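Uncharacterized protein ygiD (Escherichia coli, PDB 2PW6) opens the aromatic ring of DOPA between carbons 4 and 5 in vitro as a zinc-dependent extradiol dioxygenase, its physiological substrate being unknown. Local coordinates at residues R14-G23 and E259-G271. Residues are numbered along the deposited sequence; the frame is centred on the assembly and turned at random.
Sequences RMPALFLGHG and EMGSLSMLSVQIG. With ZN (zinc ion), chain B.
Ala17 and Phe19 pair with Ile270 and Val268 through four backbone hydrogen bonds, the segment axes of 17-21 and 268-270 lying 4.8 Å apart at 173°, an antiparallel ladder that joins the chain's two ends in the mixed sheet, with strand 167-173 on the other side of 17-21. Its straightest bond, Ile270 N to Ala17 O, measures 2.7 Å with 175° at the hydrogen. On one face, Phe19, its CG anti to the backbone N (chi1 173°), brings the ring edge to Leu266 O, 3.2 Å from CE2, while helix 236-243 packs against Phe19 and Ile270. On the other, Leu18 and Gln269 run side by side, CD1 of Leu18 3.6 Å from CG of Gln269. Past the ladder, Gly21 N donates to Ser267 OG (3.3 Å); Leu266 O, 3.7 Å from Gly21 N, is not bonded to it. Replacing Ser267 with an alanine removes that oxygen, probably leaving Gly21 N without its acceptor. A CB at Gly21 would clash with Met265 C. The bent selenomethionine Met265 brings SE close to His22 O, itself hydrogen-bonded to Asn174 ND2. His22 NE2 binds zinc at 2.4 Å alongside His57, His234 and Asp86 of the second subunit; ND1 is hydrogen-bonded to Ser172 OG. The 259-271 segment thus probably helps set the backbone before this ligand.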
loop_
_atom_site.group_PDB
_atom_site.type_symbol
_atom_site.label_atom_id
_atom_site.label_comp_id
_atom_site.label_asym_id
_atom_site.label_seq_id
_atom_site.Cartn_x
_atom_site.Cartn_y
_atom_site.Cartn_z
ATOM N N ARG A 14 26.192 21.955 -2.795
ATOM C CA ARG A 14 24.770 22.135 -3.247
ATOM C C ARG A 14 24.106 20.811 -3.665
ATOM O O ARG A 14 24.538 20.155 -4.627
ATOM C CB ARG A 14 24.675 23.134 -4.394
ATOM C CG ARG A 14 23.301 23.123 -5.014
ATOM C CD ARG A 14 23.010 24.386 -5.740
ATOM N NE ARG A 14 21.699 24.794 -5.313
ATOM C CZ ARG A 14 21.130 25.948 -5.598
ATOM N NH1 ARG A 14 21.762 26.842 -6.358
ATOM N NH2 ARG A 14 19.910 26.196 -5.103
HETATM N N MSE A 15 23.058 20.430 -2.937
HETATM C CA MSE A 15 22.452 19.108 -3.101
HETATM C C MSE A 15 21.555 19.060 -4.326
HETATM O O MSE A 15 20.895 20.053 -4.646
HETATM C CB MSE A 15 21.657 18.724 -1.861
HETATM C CG MSE A 15 22.505 18.439 -0.632
HETATM SE SE MSE A 15 23.669 16.892 -0.803
HETATM C CE MSE A 15 22.420 15.511 -1.378
ATOM N N PRO A 16 21.558 17.912 -5.036
ATOM C CA PRO A 16 20.598 17.700 -6.127
ATOM C C PRO A 16 19.181 17.385 -5.604
ATOM O O PRO A 16 19.026 16.913 -4.476
ATOM C CB PRO A 16 21.174 16.488 -6.863
ATOM C CG PRO A 16 21.887 15.707 -5.775
ATOM C CD PRO A 16 22.464 16.755 -4.855
ATOM N N ALA A 17 18.168 17.685 -6.411
ATOM C CA ALA A 17 16.821 17.165 -6.192
ATOM C C ALA A 17 16.493 16.047 -7.211
ATOM O O ALA A 17 16.925 16.073 -8.368
ATOM C CB ALA A 17 15.783 18.286 -6.233
ATOM N N LEU A 18 15.744 15.058 -6.750
ATOM C CA LEU A 18 15.475 13.856 -7.507
ATOM C C LEU A 18 14.002 13.512 -7.514
ATOM O O LEU A 18 13.380 13.422 -6.450
ATOM C CB LEU A 18 16.240 12.688 -6.909
ATOM C CG LEU A 18 17.598 12.327 -7.506
ATOM C CD1 LEU A 18 18.586 13.472 -7.465
ATOM C CD2 LEU A 18 18.130 11.162 -6.708
ATOM N N PHE A 19 13.455 13.354 -8.720
ATOM C CA PHE A 19 12.134 12.740 -8.940
ATOM C C PHE A 19 12.341 11.340 -9.473
ATOM O O PHE A 19 12.978 11.165 -10.490
ATOM C CB PHE A 19 11.276 13.536 -9.946
ATOM C CG PHE A 19 9.998 12.832 -10.316
ATOM C CD1 PHE A 19 8.941 12.781 -9.425
ATOM C CD2 PHE A 19 9.885 12.145 -11.547
ATOM C CE1 PHE A 19 7.783 12.121 -9.742
ATOM C CE2 PHE A 19 8.729 11.466 -11.874
ATOM C CZ PHE A 19 7.679 11.454 -10.991
ATOM N N LEU A 20 11.822 10.337 -8.791
ATOM C CA LEU A 20 11.961 8.986 -9.270
ATOM C C LEU A 20 10.588 8.423 -9.637
ATOM O O LEU A 20 9.638 8.546 -8.861
ATOM C CB LEU A 20 12.648 8.069 -8.241
ATOM C CG LEU A 20 14.107 8.218 -7.769
ATOM C CD1 LEU A 20 15.017 8.773 -8.852
ATOM C CD2 LEU A 20 14.185 9.112 -6.536
ATOM N N GLY A 21 10.506 7.818 -10.828
ATOM C CA GLY A 21 9.404 6.958 -11.207
ATOM C C GLY A 21 9.596 5.697 -10.424
ATOM O O GLY A 21 10.663 5.103 -10.452
ATOM N N HIS A 22 8.593 5.271 -9.685
ATOM C CA HIS A 22 8.711 4.102 -8.841
ATOM C C HIS A 22 7.807 2.952 -9.234
ATOM O O HIS A 22 6.924 3.125 -10.033
ATOM C CB HIS A 22 8.541 4.469 -7.364
ATOM C CG HIS A 22 7.139 4.813 -6.963
ATOM N ND1 HIS A 22 6.841 5.914 -6.210
ATOM C CD2 HIS A 22 5.969 4.185 -7.174
ATOM C CE1 HIS A 22 5.551 5.964 -5.990
ATOM N NE2 HIS A 22 4.996 4.926 -6.565
ATOM N N GLY A 23 8.035 1.781 -8.646
ATOM C CA GLY A 23 7.141 0.629 -8.829
ATOM C C GLY A 23 7.461 -0.561 -7.944
ATOM O O GLY A 23 7.082 -0.633 -6.755
ATOM N N GLU A 259 6.787 0.914 -18.356
ATOM C CA GLU A 259 6.474 -0.487 -18.089
ATOM C C GLU A 259 4.974 -0.775 -18.143
ATOM O O GLU A 259 4.153 0.094 -17.886
ATOM C CB GLU A 259 7.015 -0.914 -16.717
ATOM C CG GLU A 259 8.496 -0.804 -16.580
ATOM C CD GLU A 259 9.224 -1.803 -17.445
ATOM O OE1 GLU A 259 8.756 -2.952 -17.580
ATOM O OE2 GLU A 259 10.279 -1.437 -17.986
HETATM N N MSE A 260 4.644 -2.019 -18.460
HETATM C CA MSE A 260 3.264 -2.503 -18.528
HETATM C C MSE A 260 2.317 -1.609 -19.321
HETATM O O MSE A 260 1.154 -1.461 -18.952
HETATM C CB MSE A 260 2.733 -2.762 -17.126
HETATM C CG MSE A 260 3.559 -3.811 -16.377
HETATM SE SE MSE A 260 3.036 -4.005 -14.506
HETATM C CE MSE A 260 3.847 -2.378 -13.815
ATOM N N GLY A 261 2.841 -1.012 -20.397
ATOM C CA GLY A 261 2.072 -0.172 -21.294
ATOM C C GLY A 261 1.863 1.267 -20.848
ATOM O O GLY A 261 1.938 2.179 -21.667
ATOM N N SER A 262 1.580 1.494 -19.567
ATOM C CA SER A 262 1.374 2.887 -19.137
ATOM C C SER A 262 2.046 3.346 -17.829
ATOM O O SER A 262 1.926 4.500 -17.481
ATOM C CB SER A 262 -0.118 3.248 -19.128
ATOM O OG SER A 262 -0.795 2.310 -18.348
ATOM N N LEU A 263 2.755 2.479 -17.120
ATOM C CA LEU A 263 3.506 2.940 -15.951
ATOM C C LEU A 263 4.806 3.636 -16.353
ATOM O O LEU A 263 5.807 2.974 -16.617
ATOM C CB LEU A 263 3.770 1.787 -14.986
ATOM C CG LEU A 263 4.189 2.120 -13.546
ATOM C CD1 LEU A 263 3.156 3.024 -12.785
ATOM C CD2 LEU A 263 4.353 0.833 -12.817
ATOM N N SER A 264 4.810 4.970 -16.387
ATOM C CA SER A 264 6.071 5.654 -16.713
ATOM C C SER A 264 7.108 5.729 -15.568
ATOM O O SER A 264 6.787 6.033 -14.408
ATOM C CB SER A 264 5.877 7.010 -17.362
ATOM O OG SER A 264 7.158 7.559 -17.641
HETATM N N MSE A 265 8.349 5.417 -15.934
HETATM C CA MSE A 265 9.428 5.211 -14.974
HETATM C C MSE A 265 10.439 6.333 -15.105
HETATM O O MSE A 265 11.540 6.270 -14.553
HETATM C CB MSE A 265 10.106 3.845 -15.181
HETATM C CG MSE A 265 9.327 2.596 -14.777
HETATM SE SE MSE A 265 8.467 2.525 -12.988
HETATM C CE MSE A 265 9.012 0.768 -12.391
ATOM N N LEU A 266 10.054 7.361 -15.849
ATOM C CA LEU A 266 10.838 8.554 -16.009
ATOM C C LEU A 266 11.300 9.182 -14.679
ATOM O O LEU A 266 10.485 9.755 -13.930
ATOM C CB LEU A 266 10.047 9.585 -16.802
ATOM C CG LEU A 266 10.778 10.894 -17.077
ATOM C CD1 LEU A 266 12.042 10.665 -17.920
ATOM C CD2 LEU A 266 9.866 11.800 -17.786
ATOM N N SER A 267 12.609 9.074 -14.429
ATOM C CA SER A 267 13.299 9.751 -13.339
ATOM C C SER A 267 14.039 11.027 -13.773
ATOM O O SER A 267 14.523 11.129 -14.907
ATOM C CB SER A 267 14.229 8.772 -12.673
ATOM O OG SER A 267 13.464 7.648 -12.255
ATOM N N VAL A 268 14.106 12.012 -12.872
ATOM C CA VAL A 268 14.662 13.326 -13.193
ATOM C C VAL A 268 15.629 13.788 -12.092
ATOM O O VAL A 268 15.304 13.735 -10.906
ATOM C CB VAL A 268 13.539 14.377 -13.444
ATOM C CG1 VAL A 268 14.116 15.794 -13.709
ATOM C CG2 VAL A 268 12.616 13.921 -14.584
ATOM N N GLN A 269 16.831 14.202 -12.488
ATOM C CA GLN A 269 17.808 14.748 -11.539
ATOM C C GLN A 269 17.984 16.242 -11.799
ATOM O O GLN A 269 18.196 16.668 -12.931
ATOM C CB GLN A 269 19.152 14.001 -11.587
ATOM C CG GLN A 269 20.139 14.488 -10.507
ATOM C CD GLN A 269 21.485 13.755 -10.486
ATOM O OE1 GLN A 269 21.554 12.514 -10.536
ATOM N NE2 GLN A 269 22.565 14.532 -10.375
ATOM N N ILE A 270 17.814 17.044 -10.759
ATOM C CA ILE A 270 18.037 18.481 -10.858
ATOM C C ILE A 270 19.379 18.755 -10.193
ATOM O O ILE A 270 19.573 18.437 -9.021
ATOM C CB ILE A 270 16.911 19.291 -10.166
ATOM C CG1 ILE A 270 15.567 19.099 -10.902
ATOM C CG2 ILE A 270 17.322 20.753 -9.977
ATOM C CD1 ILE A 270 15.235 20.094 -11.980
ATOM N N GLY A 271 20.302 19.326 -10.960
ATOM C CA GLY A 271 21.642 19.654 -10.468
ATOM C C GLY A 271 22.475 18.437 -10.127
ATOM O O GLY A 271 23.294 18.495 -9.198
HETATM ZN ZN ZN B . 2.608 4.691 -6.634
#